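Side-chain contacts in ATP phosphoribosyltransferase (Methanobacterium thermoautotrophicum, PDB 2VD3), which catalyses the condensation of ATP with 5-phosphoribosyl 1-diphosphate, the first and probably rate-controlling step of histidine biosynthesis: residues A66-T71 against G198-L203; E48-R53 against P58-D63; T166-R169 against R174-D177. All coordinates share one frame; numbering follows the deposited sequence.

Overall arrangement
All three contacts belong to the region of periplasmic-binding-protein type and reach the same mixed sheet, outside the histidine pocket formed by Gly-237 to Gly-240, Thr-242 and His-256 to Val-258. Contacts 1 and 2 are neighbours, their centres 11 Å apart: helix 57-63 of contact 2 is followed, after a short loop, by strand 68-72 of contact 1, and Ala-66 N probably donates to Phe-60 O at 3.1 Å. Contact 3 lies 36 Å from contact 1 and 33 Å from contact 2, centre to centre. It is joined to contact 1 through the sheet, since its long strand 173-188 pairs with strand 68-72 farther along, and it includes a magnesium ligand, Asp-177.

Contact 1: A66-T71 against G198-L203; sequences ADLGIT and GIIEEL
Strand 68-71 and helix 198-203 come closest at Leu-68 and Ile-200, whose CA atoms are 8.4 Å apart, a distance bridged entirely by side chains with no hydrogen bond across. This is helix-on-sheet packing in the alpha/beta lobe of the catalytic region, which belongs to the periplasmic-binding-protein clan: helix 197-212 lies over one face of the mixed sheet, while Thr-71 turns to the other face, where it touches Ile-57 and Pro-58 of helix 57-63. The helical backbone is regular, with Glu-202 N bonded to Gly-198 O at 2.9 Å, and this brings Ile-200 and Leu-203, one turn apart, to the same side facing the strand.

Leu-68 reaches between them with its isopropyl fork. Its CG stands anti to its own carbonyl carbon (chi1 -59°), which sends the two methyls out toward the helix, one for each partner. The Leu-68 and Ile-200 side chains cross obliquely, and the branch methyl of the isoleucine does the touching, whereas the Leu-68 and Leu-203 chains run antiparallel alongside each other. All three residues are buried; Ile-5 and Ala-188, from the strands flanking 68-72, also touch Leu-68, and Val-28 touches Leu-203.

Beside this apolar seam the buried carboxylate of Asp-67 is well satisfied: OD1 takes a salt bridge from Lys-196, which would probably favour the ionised acid, and a hydrogen bond with Ser-192, and OD2 accepts from the backbone N of Arg-6. The fork itself is nearly even: Leu-68 CD1 lies 3.8 Å from Leu-203 CD2, and Leu-68 CD2 lies 4.0 Å from Ile-200 CG2.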
ATOM      1  N   ALA A  66     -30.179   3.277   4.079  1.00 46.16           N
ATOM      2  CA  ALA A  66     -29.920   4.479   3.281  1.00 45.65           C
ATOM      3  C   ALA A  66     -31.190   4.826   2.502  1.00 45.35           C
ATOM      4  O   ALA A  66     -31.866   3.942   1.973  1.00 45.22           O
ATOM      5  CB  ALA A  66     -28.763   4.242   2.310  1.00 45.34           C
ATOM      6  N   ASP A  67     -31.501   6.114   2.423  1.00 45.10           N
ATOM      7  CA  ASP A  67     -32.643   6.586   1.643  1.00 44.81           C
ATOM      8  C   ASP A  67     -32.388   6.479   0.155  1.00 44.40           C
ATOM      9  O   ASP A  67     -33.300   6.184  -0.618  1.00 44.18           O
ATOM     10  CB  ASP A  67     -32.943   8.038   1.985  1.00 44.73           C
ATOM     11  CG  ASP A  67     -33.086   8.249   3.451  1.00 44.88           C
ATOM     12  OD1 ASP A  67     -34.164   7.927   3.986  1.00 45.61           O
ATOM     13  OD2 ASP A  67     -32.113   8.724   4.072  1.00 45.44           O
ATOM     14  N   LEU A  68     -31.143   6.740  -0.227  1.00 44.34           N
ATOM     15  CA  LEU A  68     -30.720   6.757  -1.619  1.00 44.55           C
ATOM     16  C   LEU A  68     -29.365   6.082  -1.719  1.00 44.93           C
ATOM     17  O   LEU A  68     -28.623   5.996  -0.728  1.00 45.02           O
ATOM     18  CB  LEU A  68     -30.613   8.200  -2.143  1.00 44.77           C
ATOM     19  CG  LEU A  68     -31.838   9.130  -2.121  1.00 44.70           C
ATOM     20  CD1 LEU A  68     -31.429  10.597  -2.091  1.00 43.99           C
ATOM     21  CD2 LEU A  68     -32.713   8.876  -3.312  1.00 44.65           C
ATOM     22  N   GLY A  69     -29.042   5.593  -2.916  1.00 45.03           N
ATOM     23  CA  GLY A  69     -27.750   4.978  -3.171  1.00 44.73           C
ATOM     24  C   GLY A  69     -27.276   5.279  -4.570  1.00 44.78           C
ATOM     25  O   GLY A  69     -28.072   5.609  -5.441  1.00 45.36           O
ATOM     26  N   ILE A  70     -25.971   5.198  -4.776  1.00 44.95           N
ATOM     27  CA  ILE A  70     -25.390   5.328  -6.099  1.00 44.82           C
ATOM     28  C   ILE A  70     -24.628   4.042  -6.274  1.00 44.96           C
ATOM     29  O   ILE A  70     -23.683   3.791  -5.536  1.00 45.15           O
ATOM     30  CB  ILE A  70     -24.412   6.522  -6.174  1.00 45.13           C
ATOM     31  CG1 ILE A  70     -25.166   7.853  -6.009  1.00 44.55           C
ATOM     32  CG2 ILE A  70     -23.584   6.480  -7.486  1.00 44.88           C
ATOM     33  CD1 ILE A  70     -24.253   9.080  -5.915  1.00 44.64           C
ATOM     34  N   THR A  71     -25.057   3.201  -7.209  1.00 44.96           N
ATOM     35  CA  THR A  71     -24.353   1.944  -7.468  1.00 44.89           C
ATOM     36  C   THR A  71     -24.624   1.432  -8.878  1.00 44.98           C
ATOM     37  O   THR A  71     -25.374   2.053  -9.635  1.00 45.21           O
ATOM     38  CB  THR A  71     -24.621   0.855  -6.367  1.00 44.98           C
ATOM     39  OG1 THR A  71     -23.731  -0.252  -6.562  1.00 45.86           O
ATOM     40  CG2 THR A  71     -26.055   0.365  -6.374  1.00 43.54           C
ATOM     41  N   GLY A 198     -39.468  16.052  -1.044  1.00 45.24           N
ATOM     42  CA  GLY A 198     -38.950  17.400  -1.262  1.00 45.77           C
ATOM     43  C   GLY A 198     -37.445  17.368  -1.430  1.00 46.26           C
ATOM     44  O   GLY A 198     -36.921  17.556  -2.531  1.00 46.29           O
ATOM     45  N   ILE A 199     -36.755  17.097  -0.329  1.00 46.60           N
ATOM     46  CA  ILE A 199     -35.300  17.003  -0.314  1.00 46.96           C
ATOM     47  C   ILE A 199     -34.754  15.998  -1.330  1.00 47.28           C
ATOM     48  O   ILE A 199     -33.666  16.196  -1.881  1.00 47.45           O
ATOM     49  CB  ILE A 199     -34.768  16.682   1.117  1.00 46.93           C
ATOM     50  CG1 ILE A 199     -33.242  16.772   1.175  1.00 46.67           C
ATOM     51  CG2 ILE A 199     -35.251  15.316   1.608  1.00 46.84           C
ATOM     52  CD1 ILE A 199     -32.697  18.135   0.845  1.00 46.80           C
ATOM     53  N   ILE A 200     -35.503  14.927  -1.589  1.00 47.54           N
ATOM     54  CA  ILE A 200     -35.022  13.915  -2.530  1.00 47.51           C
ATOM     55  C   ILE A 200     -35.020  14.498  -3.933  1.00 48.06           C
ATOM     56  O   ILE A 200     -34.007  14.426  -4.632  1.00 48.19           O
ATOM     57  CB  ILE A 200     -35.802  12.569  -2.436  1.00 47.49           C
ATOM     58  CG1 ILE A 200     -35.415  11.829  -1.149  1.00 46.42           C
ATOM     59  CG2 ILE A 200     -35.542  11.697  -3.666  1.00 46.83           C
ATOM     60  CD1 ILE A 200     -36.019  10.455  -0.996  1.00 46.81           C
ATOM     61  N   GLU A 201     -36.141  15.101  -4.329  1.00 48.59           N
ATOM     62  CA  GLU A 201     -36.230  15.767  -5.632  1.00 48.91           C
ATOM     63  C   GLU A 201     -35.253  16.941  -5.741  1.00 48.78           C
ATOM     64  O   GLU A 201     -34.815  17.284  -6.841  1.00 49.27           O
ATOM     65  CB  GLU A 201     -37.658  16.233  -5.926  1.00 48.99           C
ATOM     66  CG  GLU A 201     -38.660  15.096  -6.202  1.00 50.37           C
ATOM     67  CD  GLU A 201     -38.341  14.283  -7.456  1.00 51.11           C
ATOM     68  OE1 GLU A 201     -38.532  13.050  -7.423  1.00 50.91           O
ATOM     69  OE2 GLU A 201     -37.907  14.870  -8.469  1.00 51.61           O
ATOM     70  N   GLU A 202     -34.913  17.548  -4.606  1.00 48.28           N
ATOM     71  CA  GLU A 202     -33.925  18.618  -4.589  1.00 48.17           C
ATOM     72  C   GLU A 202     -32.540  18.089  -5.003  1.00 48.20           C
ATOM     73  O   GLU A 202     -31.884  18.663  -5.876  1.00 48.21           O
ATOM     74  CB  GLU A 202     -33.878  19.303  -3.221  1.00 47.93           C
ATOM     75  CG  GLU A 202     -32.919  20.483  -3.172  1.00 48.01           C
ATOM     76  CD  GLU A 202     -32.849  21.145  -1.814  1.00 48.49           C
ATOM     77  OE1 GLU A 202     -33.820  21.023  -1.032  1.00 49.21           O
ATOM     78  OE2 GLU A 202     -31.821  21.803  -1.533  1.00 48.22           O
ATOM     79  N   LEU A 203     -32.114  16.993  -4.383  1.00 48.04           N
ATOM     80  CA  LEU A 203     -30.872  16.334  -4.757  1.00 48.35           C
ATOM     81  C   LEU A 203     -30.951  15.788  -6.187  1.00 48.37           C
ATOM     82  O   LEU A 203     -29.981  15.890  -6.955  1.00 48.60           O
ATOM     83  CB  LEU A 203     -30.514  15.225  -3.751  1.00 48.15           C
ATOM     84  CG  LEU A 203     -29.205  14.449  -3.965  1.00 48.56           C
ATOM     85  CD1 LEU A 203     -27.971  15.366  -4.026  1.00 48.70           C
ATOM     86  CD2 LEU A 203     -29.020  13.407  -2.882  1.00 48.72           C
TER

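Contact 2: E48-R53 against P58-D63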
ATOM      1  N   GLU A  48     -26.575  13.615   4.332  1.00 48.14           N
ATOM      2  CA  GLU A  48     -25.346  12.950   4.743  1.00 48.11           C
ATOM      3  C   GLU A  48     -24.986  11.790   3.801  1.00 47.66           C
ATOM      4  O   GLU A  48     -25.829  11.285   3.042  1.00 47.47           O
ATOM      5  CB  GLU A  48     -25.413  12.499   6.205  1.00 48.25           C
ATOM      6  CG  GLU A  48     -25.883  11.076   6.386  1.00 49.58           C
ATOM      7  CD  GLU A  48     -26.338  10.762   7.796  1.00 51.04           C
ATOM      8  OE1 GLU A  48     -27.065   9.756   7.949  1.00 50.94           O
ATOM      9  OE2 GLU A  48     -25.979  11.511   8.739  1.00 51.79           O
ATOM     10  N   VAL A  49     -23.721  11.390   3.852  1.00 47.01           N
ATOM     11  CA  VAL A  49     -23.215  10.331   3.000  1.00 46.51           C
ATOM     12  C   VAL A  49     -22.767   9.173   3.867  1.00 46.79           C
ATOM     13  O   VAL A  49     -22.052   9.371   4.859  1.00 46.66           O
ATOM     14  CB  VAL A  49     -22.064  10.835   2.088  1.00 46.20           C
ATOM     15  CG1 VAL A  49     -21.287   9.674   1.472  1.00 45.10           C
ATOM     16  CG2 VAL A  49     -22.625  11.750   1.003  1.00 45.97           C
ATOM     17  N   MET A  50     -23.237   7.977   3.515  1.00 46.90           N
ATOM     18  CA  MET A  50     -22.718   6.750   4.094  1.00 47.57           C
ATOM     19  C   MET A  50     -21.829   6.016   3.096  1.00 47.24           C
ATOM     20  O   MET A  50     -22.281   5.630   2.015  1.00 47.74           O
ATOM     21  CB  MET A  50     -23.845   5.823   4.564  1.00 47.47           C
ATOM     22  CG  MET A  50     -23.300   4.564   5.239  1.00 47.91           C
ATOM     23  SD  MET A  50     -24.518   3.425   5.913  1.00 49.07           S
ATOM     24  CE  MET A  50     -25.394   2.955   4.421  1.00 45.35           C
ATOM     25  N   PHE A  51     -20.572   5.816   3.471  1.00 46.79           N
ATOM     26  CA  PHE A  51     -19.654   5.029   2.668  1.00 46.38           C
ATOM     27  C   PHE A  51     -19.904   3.531   2.824  1.00 46.18           C
ATOM     28  O   PHE A  51     -19.701   2.951   3.885  1.00 46.14           O
ATOM     29  CB  PHE A  51     -18.207   5.395   2.986  1.00 46.35           C
ATOM     30  CG  PHE A  51     -17.842   6.784   2.577  1.00 46.41           C
ATOM     31  CD1 PHE A  51     -17.402   7.703   3.516  1.00 46.89           C
ATOM     32  CD2 PHE A  51     -17.960   7.184   1.240  1.00 47.00           C
ATOM     33  CE1 PHE A  51     -17.064   9.001   3.134  1.00 48.05           C
ATOM     34  CE2 PHE A  51     -17.645   8.471   0.847  1.00 46.62           C
ATOM     35  CZ  PHE A  51     -17.192   9.385   1.793  1.00 47.93           C
ATOM     36  N   SER A  52     -20.342   2.920   1.735  1.00 45.97           N
ATOM     37  CA  SER A  52     -20.722   1.534   1.713  1.00 45.85           C
ATOM     38  C   SER A  52     -20.041   0.879   0.537  1.00 45.69           C
ATOM     39  O   SER A  52     -19.790   1.544  -0.461  1.00 46.42           O
ATOM     40  CB  SER A  52     -22.236   1.443   1.529  1.00 46.20           C
ATOM     41  OG  SER A  52     -22.923   2.078   2.592  1.00 46.29           O
ATOM     42  N   ARG A  53     -19.733  -0.411   0.643  1.00 45.18           N
ATOM     43  CA  ARG A  53     -19.278  -1.177  -0.514  1.00 44.50           C
ATOM     44  C   ARG A  53     -20.392  -1.314  -1.549  1.00 44.01           C
ATOM     45  O   ARG A  53     -21.567  -1.498  -1.204  1.00 43.76           O
ATOM     46  CB  ARG A  53     -18.732  -2.543  -0.096  1.00 44.99           C
ATOM     47  CG  ARG A  53     -17.243  -2.489   0.277  1.00 46.02           C
ATOM     48  CD  ARG A  53     -16.723  -3.826   0.739  1.00 49.17           C
ATOM     49  NE  ARG A  53     -15.351  -3.731   1.240  1.00 52.31           N
ATOM     50  CZ  ARG A  53     -14.689  -4.730   1.826  1.00 53.45           C
ATOM     51  NH1 ARG A  53     -13.445  -4.541   2.249  1.00 53.84           N
ATOM     52  NH2 ARG A  53     -15.264  -5.918   1.994  1.00 53.84           N
ATOM     53  N   PRO A  58     -27.439  -1.857  -2.989  1.00 43.11           N
ATOM     54  CA  PRO A  58     -28.831  -2.214  -3.265  1.00 43.21           C
ATOM     55  C   PRO A  58     -29.630  -2.598  -2.000  1.00 43.63           C
ATOM     56  O   PRO A  58     -30.704  -2.046  -1.768  1.00 43.42           O
ATOM     57  CB  PRO A  58     -28.695  -3.395  -4.227  1.00 42.84           C
ATOM     58  CG  PRO A  58     -27.440  -3.124  -4.933  1.00 43.16           C
ATOM     59  CD  PRO A  58     -26.513  -2.575  -3.884  1.00 43.02           C
ATOM     60  N   GLU A  59     -29.088  -3.500  -1.180  1.00 44.27           N
ATOM     61  CA  GLU A  59     -29.733  -3.915   0.069  1.00 44.95           C
ATOM     62  C   GLU A  59     -29.898  -2.803   1.118  1.00 44.67           C
ATOM     63  O   GLU A  59     -30.976  -2.676   1.701  1.00 44.52           O
ATOM     64  CB  GLU A  59     -29.023  -5.132   0.678  1.00 45.23           C
ATOM     65  CG  GLU A  59     -29.290  -6.433  -0.092  1.00 47.75           C
ATOM     66  CD  GLU A  59     -30.764  -6.808  -0.141  1.00 49.69           C
ATOM     67  OE1 GLU A  59     -31.227  -7.517   0.771  1.00 52.83           O
ATOM     68  OE2 GLU A  59     -31.462  -6.410  -1.096  1.00 50.58           O
ATOM     69  N   PHE A  60     -28.849  -2.005   1.350  1.00 44.15           N
ATOM     70  CA  PHE A  60     -28.946  -0.885   2.287  1.00 43.96           C
ATOM     71  C   PHE A  60     -30.089   0.050   1.913  1.00 43.95           C
ATOM     72  O   PHE A  60     -30.800   0.576   2.793  1.00 44.04           O
ATOM     73  CB  PHE A  60     -27.640  -0.077   2.369  1.00 43.94           C
ATOM     74  CG  PHE A  60     -26.484  -0.818   3.000  1.00 44.11           C
ATOM     75  CD1 PHE A  60     -26.686  -1.976   3.753  1.00 43.67           C
ATOM     76  CD2 PHE A  60     -25.175  -0.333   2.853  1.00 42.79           C
ATOM     77  CE1 PHE A  60     -25.598  -2.644   4.339  1.00 43.82           C
ATOM     78  CE2 PHE A  60     -24.095  -0.989   3.439  1.00 42.25           C
ATOM     79  CZ  PHE A  60     -24.303  -2.144   4.180  1.00 42.65           C
ATOM     80  N   VAL A  61     -30.262   0.258   0.612  1.00 43.63           N
ATOM     81  CA  VAL A  61     -31.324   1.111   0.106  1.00 43.94           C
ATOM     82  C   VAL A  61     -32.675   0.402   0.150  1.00 44.34           C
ATOM     83  O   VAL A  61     -33.685   1.016   0.484  1.00 44.59           O
ATOM     84  CB  VAL A  61     -30.998   1.646  -1.318  1.00 44.45           C
ATOM     85  CG1 VAL A  61     -32.161   2.457  -1.894  1.00 43.61           C
ATOM     86  CG2 VAL A  61     -29.711   2.493  -1.291  1.00 43.14           C
ATOM     87  N   ALA A  62     -32.697  -0.892  -0.159  1.00 44.84           N
ATOM     88  CA  ALA A  62     -33.953  -1.658  -0.125  1.00 45.24           C
ATOM     89  C   ALA A  62     -34.532  -1.693   1.290  1.00 45.56           C
ATOM     90  O   ALA A  62     -35.744  -1.599   1.472  1.00 45.02           O
ATOM     91  CB  ALA A  62     -33.742  -3.077  -0.655  1.00 44.94           C
ATOM     92  N   ASP A  63     -33.643  -1.799   2.276  1.00 46.25           N
ATOM     93  CA  ASP A  63     -34.028  -1.983   3.668  1.00 47.17           C
ATOM     94  C   ASP A  63     -34.291  -0.682   4.404  1.00 47.05           C
ATOM     95  O   ASP A  63     -35.029  -0.659   5.378  1.00 47.33           O
ATOM     96  CB  ASP A  63     -32.977  -2.814   4.404  1.00 47.50           C
ATOM     97  CG  ASP A  63     -33.026  -4.286   4.015  1.00 50.28           C
ATOM     98  OD1 ASP A  63     -34.154  -4.830   3.814  1.00 53.08           O
ATOM     99  OD2 ASP A  63     -31.936  -4.903   3.911  1.00 52.75           O
TER
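A beta-alpha-beta crossover leads from strand 47-52 through helix 57-63 to strand 68-72, and the contact is its first half, where Met-50 and Ser-52 of the strand meet the ring of Phe-60 on the helix. Ser-52 comes in at the ring edge: its OG lies near the ring plane, 3.3 Å from Phe-60 CD2, and its CB lies in that plane, 3.6 Å from Phe-60 CE2. Met-50 makes a Met-aromatic contact from an oblique direction, with SD 5.5 Å from the Phe-60 ring centroid and 35° off the ring normal. The methionine chain is extended as far as the sulfur and then bends (chi3 62°), which swings its methyl inward until Met-50 CE is 3.6 Å from Phe-60 CD2. One ortho carbon of the ring thus meets both the hydroxyl and the methyl. A leucine in place of Phe-60 would probably open a gap beside Ser-52 and leave the Met-50 thioether without its aromatic partner.

Val-154 of a third subunit packs on Phe-60 and Ile-152 of that subunit on Met-50, so the cluster also borders a subunit interface. Within the sheet, strand 47-52 runs parallel to strand 5-10 and antiparallel to strand 39-42, while helix 57-63 rests Pro-58 and Glu-59 against helix 73-79.

Contact 3: T166-R169 against R174-D177. With MG (magnesium ion), chain M.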
ATOM      1  N   THR A 166     -10.838  -5.913 -25.035  1.00 69.08           N
ATOM      2  CA  THR A 166      -9.379  -6.073 -24.968  1.00 69.47           C
ATOM      3  C   THR A 166      -8.866  -7.096 -23.935  1.00 69.62           C
ATOM      4  O   THR A 166      -8.072  -7.975 -24.275  1.00 69.84           O
ATOM      5  CB  THR A 166      -8.669  -4.705 -24.808  1.00 69.61           C
ATOM      6  OG1 THR A 166      -9.198  -4.004 -23.669  1.00 69.56           O
ATOM      7  CG2 THR A 166      -8.854  -3.857 -26.077  1.00 69.26           C
ATOM      8  N   THR A 167      -9.319  -6.993 -22.690  1.00 69.81           N
ATOM      9  CA  THR A 167      -9.003  -7.998 -21.662  1.00 70.03           C
ATOM     10  C   THR A 167      -9.508  -9.406 -22.045  1.00 70.15           C
ATOM     11  O   THR A 167      -9.021 -10.426 -21.531  1.00 70.35           O
ATOM     12  CB  THR A 167      -9.529  -7.551 -20.272  1.00 69.99           C
ATOM     13  OG1 THR A 167      -8.637  -6.568 -19.734  1.00 70.47           O
ATOM     14  CG2 THR A 167      -9.634  -8.718 -19.285  1.00 70.02           C
ATOM     15  N   LEU A 168     -10.476  -9.458 -22.956  1.00 69.80           N
ATOM     16  CA  LEU A 168     -10.975 -10.734 -23.443  1.00 69.41           C
ATOM     17  C   LEU A 168     -10.085 -11.292 -24.552  1.00 69.13           C
ATOM     18  O   LEU A 168      -9.745 -12.479 -24.524  1.00 69.27           O
ATOM     19  CB  LEU A 168     -12.433 -10.620 -23.893  1.00 69.44           C
ATOM     20  CG  LEU A 168     -13.482 -10.651 -22.780  1.00 69.39           C
ATOM     21  CD1 LEU A 168     -13.494  -9.364 -21.953  1.00 69.62           C
ATOM     22  CD2 LEU A 168     -14.840 -10.907 -23.388  1.00 69.45           C
ATOM     23  N   ARG A 169      -9.697 -10.443 -25.509  1.00 68.56           N
ATOM     24  CA  ARG A 169      -8.812 -10.867 -26.602  1.00 68.34           C
ATOM     25  C   ARG A 169      -7.439 -11.283 -26.064  1.00 67.84           C
ATOM     26  O   ARG A 169      -6.802 -12.181 -26.604  1.00 67.69           O
ATOM     27  CB  ARG A 169      -8.639  -9.779 -27.681  1.00 68.53           C
ATOM     28  CG  ARG A 169      -9.877  -8.947 -28.049  1.00 69.12           C
ATOM     29  CD  ARG A 169     -11.023  -9.742 -28.671  1.00 70.50           C
ATOM     30  NE  ARG A 169     -12.281  -8.992 -28.566  1.00 72.18           N
ATOM     31  CZ  ARG A 169     -13.509  -9.511 -28.668  1.00 73.00           C
ATOM     32  NH1 ARG A 169     -13.692 -10.811 -28.887  1.00 72.67           N
ATOM     33  NH2 ARG A 169     -14.570  -8.718 -28.546  1.00 73.06           N
ATOM     34  N   ARG A 174     -13.501 -14.947 -27.030  1.00 57.05           N
ATOM     35  CA  ARG A 174     -14.425 -14.268 -27.930  1.00 56.43           C
ATOM     36  C   ARG A 174     -15.814 -14.120 -27.295  1.00 55.40           C
ATOM     37  O   ARG A 174     -16.349 -15.079 -26.729  1.00 55.29           O
ATOM     38  CB  ARG A 174     -14.507 -15.043 -29.244  1.00 56.48           C
ATOM     39  CG  ARG A 174     -15.534 -14.532 -30.237  1.00 57.32           C
ATOM     40  CD  ARG A 174     -15.671 -15.468 -31.437  1.00 57.42           C
ATOM     41  NE  ARG A 174     -16.233 -16.773 -31.081  1.00 59.87           N
ATOM     42  CZ  ARG A 174     -15.549 -17.918 -31.069  1.00 61.17           C
ATOM     43  NH1 ARG A 174     -14.261 -17.939 -31.396  1.00 61.70           N
ATOM     44  NH2 ARG A 174     -16.159 -19.052 -30.737  1.00 61.31           N
ATOM     45  N   VAL A 175     -16.384 -12.916 -27.391  1.00 54.36           N
ATOM     46  CA  VAL A 175     -17.741 -12.634 -26.898  1.00 53.43           C
ATOM     47  C   VAL A 175     -18.743 -13.399 -27.749  1.00 52.88           C
ATOM     48  O   VAL A 175     -18.798 -13.203 -28.963  1.00 53.12           O
ATOM     49  CB  VAL A 175     -18.087 -11.120 -26.964  1.00 53.21           C
ATOM     50  CG1 VAL A 175     -19.528 -10.867 -26.546  1.00 53.08           C
ATOM     51  CG2 VAL A 175     -17.144 -10.305 -26.100  1.00 53.69           C
ATOM     52  N   ILE A 176     -19.518 -14.281 -27.128  1.00 52.01           N
ATOM     53  CA  ILE A 176     -20.544 -15.022 -27.876  1.00 51.37           C
ATOM     54  C   ILE A 176     -21.970 -14.553 -27.561  1.00 50.86           C
ATOM     55  O   ILE A 176     -22.927 -14.982 -28.202  1.00 50.46           O
ATOM     56  CB  ILE A 176     -20.359 -16.582 -27.811  1.00 51.35           C
ATOM     57  CG1 ILE A 176     -20.424 -17.115 -26.379  1.00 51.16           C
ATOM     58  CG2 ILE A 176     -19.052 -16.992 -28.472  1.00 50.85           C
ATOM     59  CD1 ILE A 176     -21.705 -17.823 -26.056  1.00 51.44           C
ATOM     60  N   ASP A 177     -22.087 -13.652 -26.582  1.00 50.49           N
ATOM     61  CA  ASP A 177     -23.338 -12.939 -26.297  1.00 49.81           C
ATOM     62  C   ASP A 177     -23.149 -11.848 -25.246  1.00 49.37           C
ATOM     63  O   ASP A 177     -22.190 -11.876 -24.467  1.00 49.17           O
ATOM     64  CB  ASP A 177     -24.445 -13.892 -25.850  1.00 49.80           C
ATOM     65  CG  ASP A 177     -25.832 -13.367 -26.171  1.00 49.98           C
ATOM     66  OD1 ASP A 177     -25.961 -12.191 -26.588  1.00 49.26           O
ATOM     67  OD2 ASP A 177     -26.803 -14.135 -26.010  1.00 50.27           O
TER
HETATM   68 MG    MG M1297     -28.343 -11.771 -26.784  1.00 71.07          MG
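Asp-177 OD1 binds a magnesium ion at 2.4 Å, while the other carboxylate oxygen, Asp-177 OD2, is farther from the metal at 2.9 Å and hydrogen-bonds Tyr-129 OH. Asp-177 sits at a classic beta bulge, where it and Ile-176 both face Leu-98 of strand 94-101. Upstream of the bulge, the same strand packs against the short helix 166-170, to which a tight turn joins it: a helix-turn-strand unit in the mixed sheet of the periplasmic-binding-protein-like region.

Between helix and strand the meeting point is Val-175 CG2, flanked by two side chains of the helix. Leu-168, the buried one of the two, comes slantwise and brings its CD2 to 3.6 Å from Val-175 CG2, fastening the helix to the strand by an apolar touch. Arg-169 comes from the more exposed flank. Its chain bends at chi2 (-64°) and then stretches out, laying the guanidinium obliquely beside the strand backbone, where NH1 is 3.7 Å from Arg-174 CA, with no hydrogen bond between the segments.

The CB of Arg-174 leaves the strand away from the helix, and its NH1 bonds Glu-102 O; Arg-169 NH1 and Arg-174 NE are 6.8 Å apart, and any repulsion between the two arginines is likely to be modest. The other terminal nitrogen of the Arg-169 guanidinium finishes against the valine branch, with Arg-169 NH2 3.9 Å from Val-175 CG2.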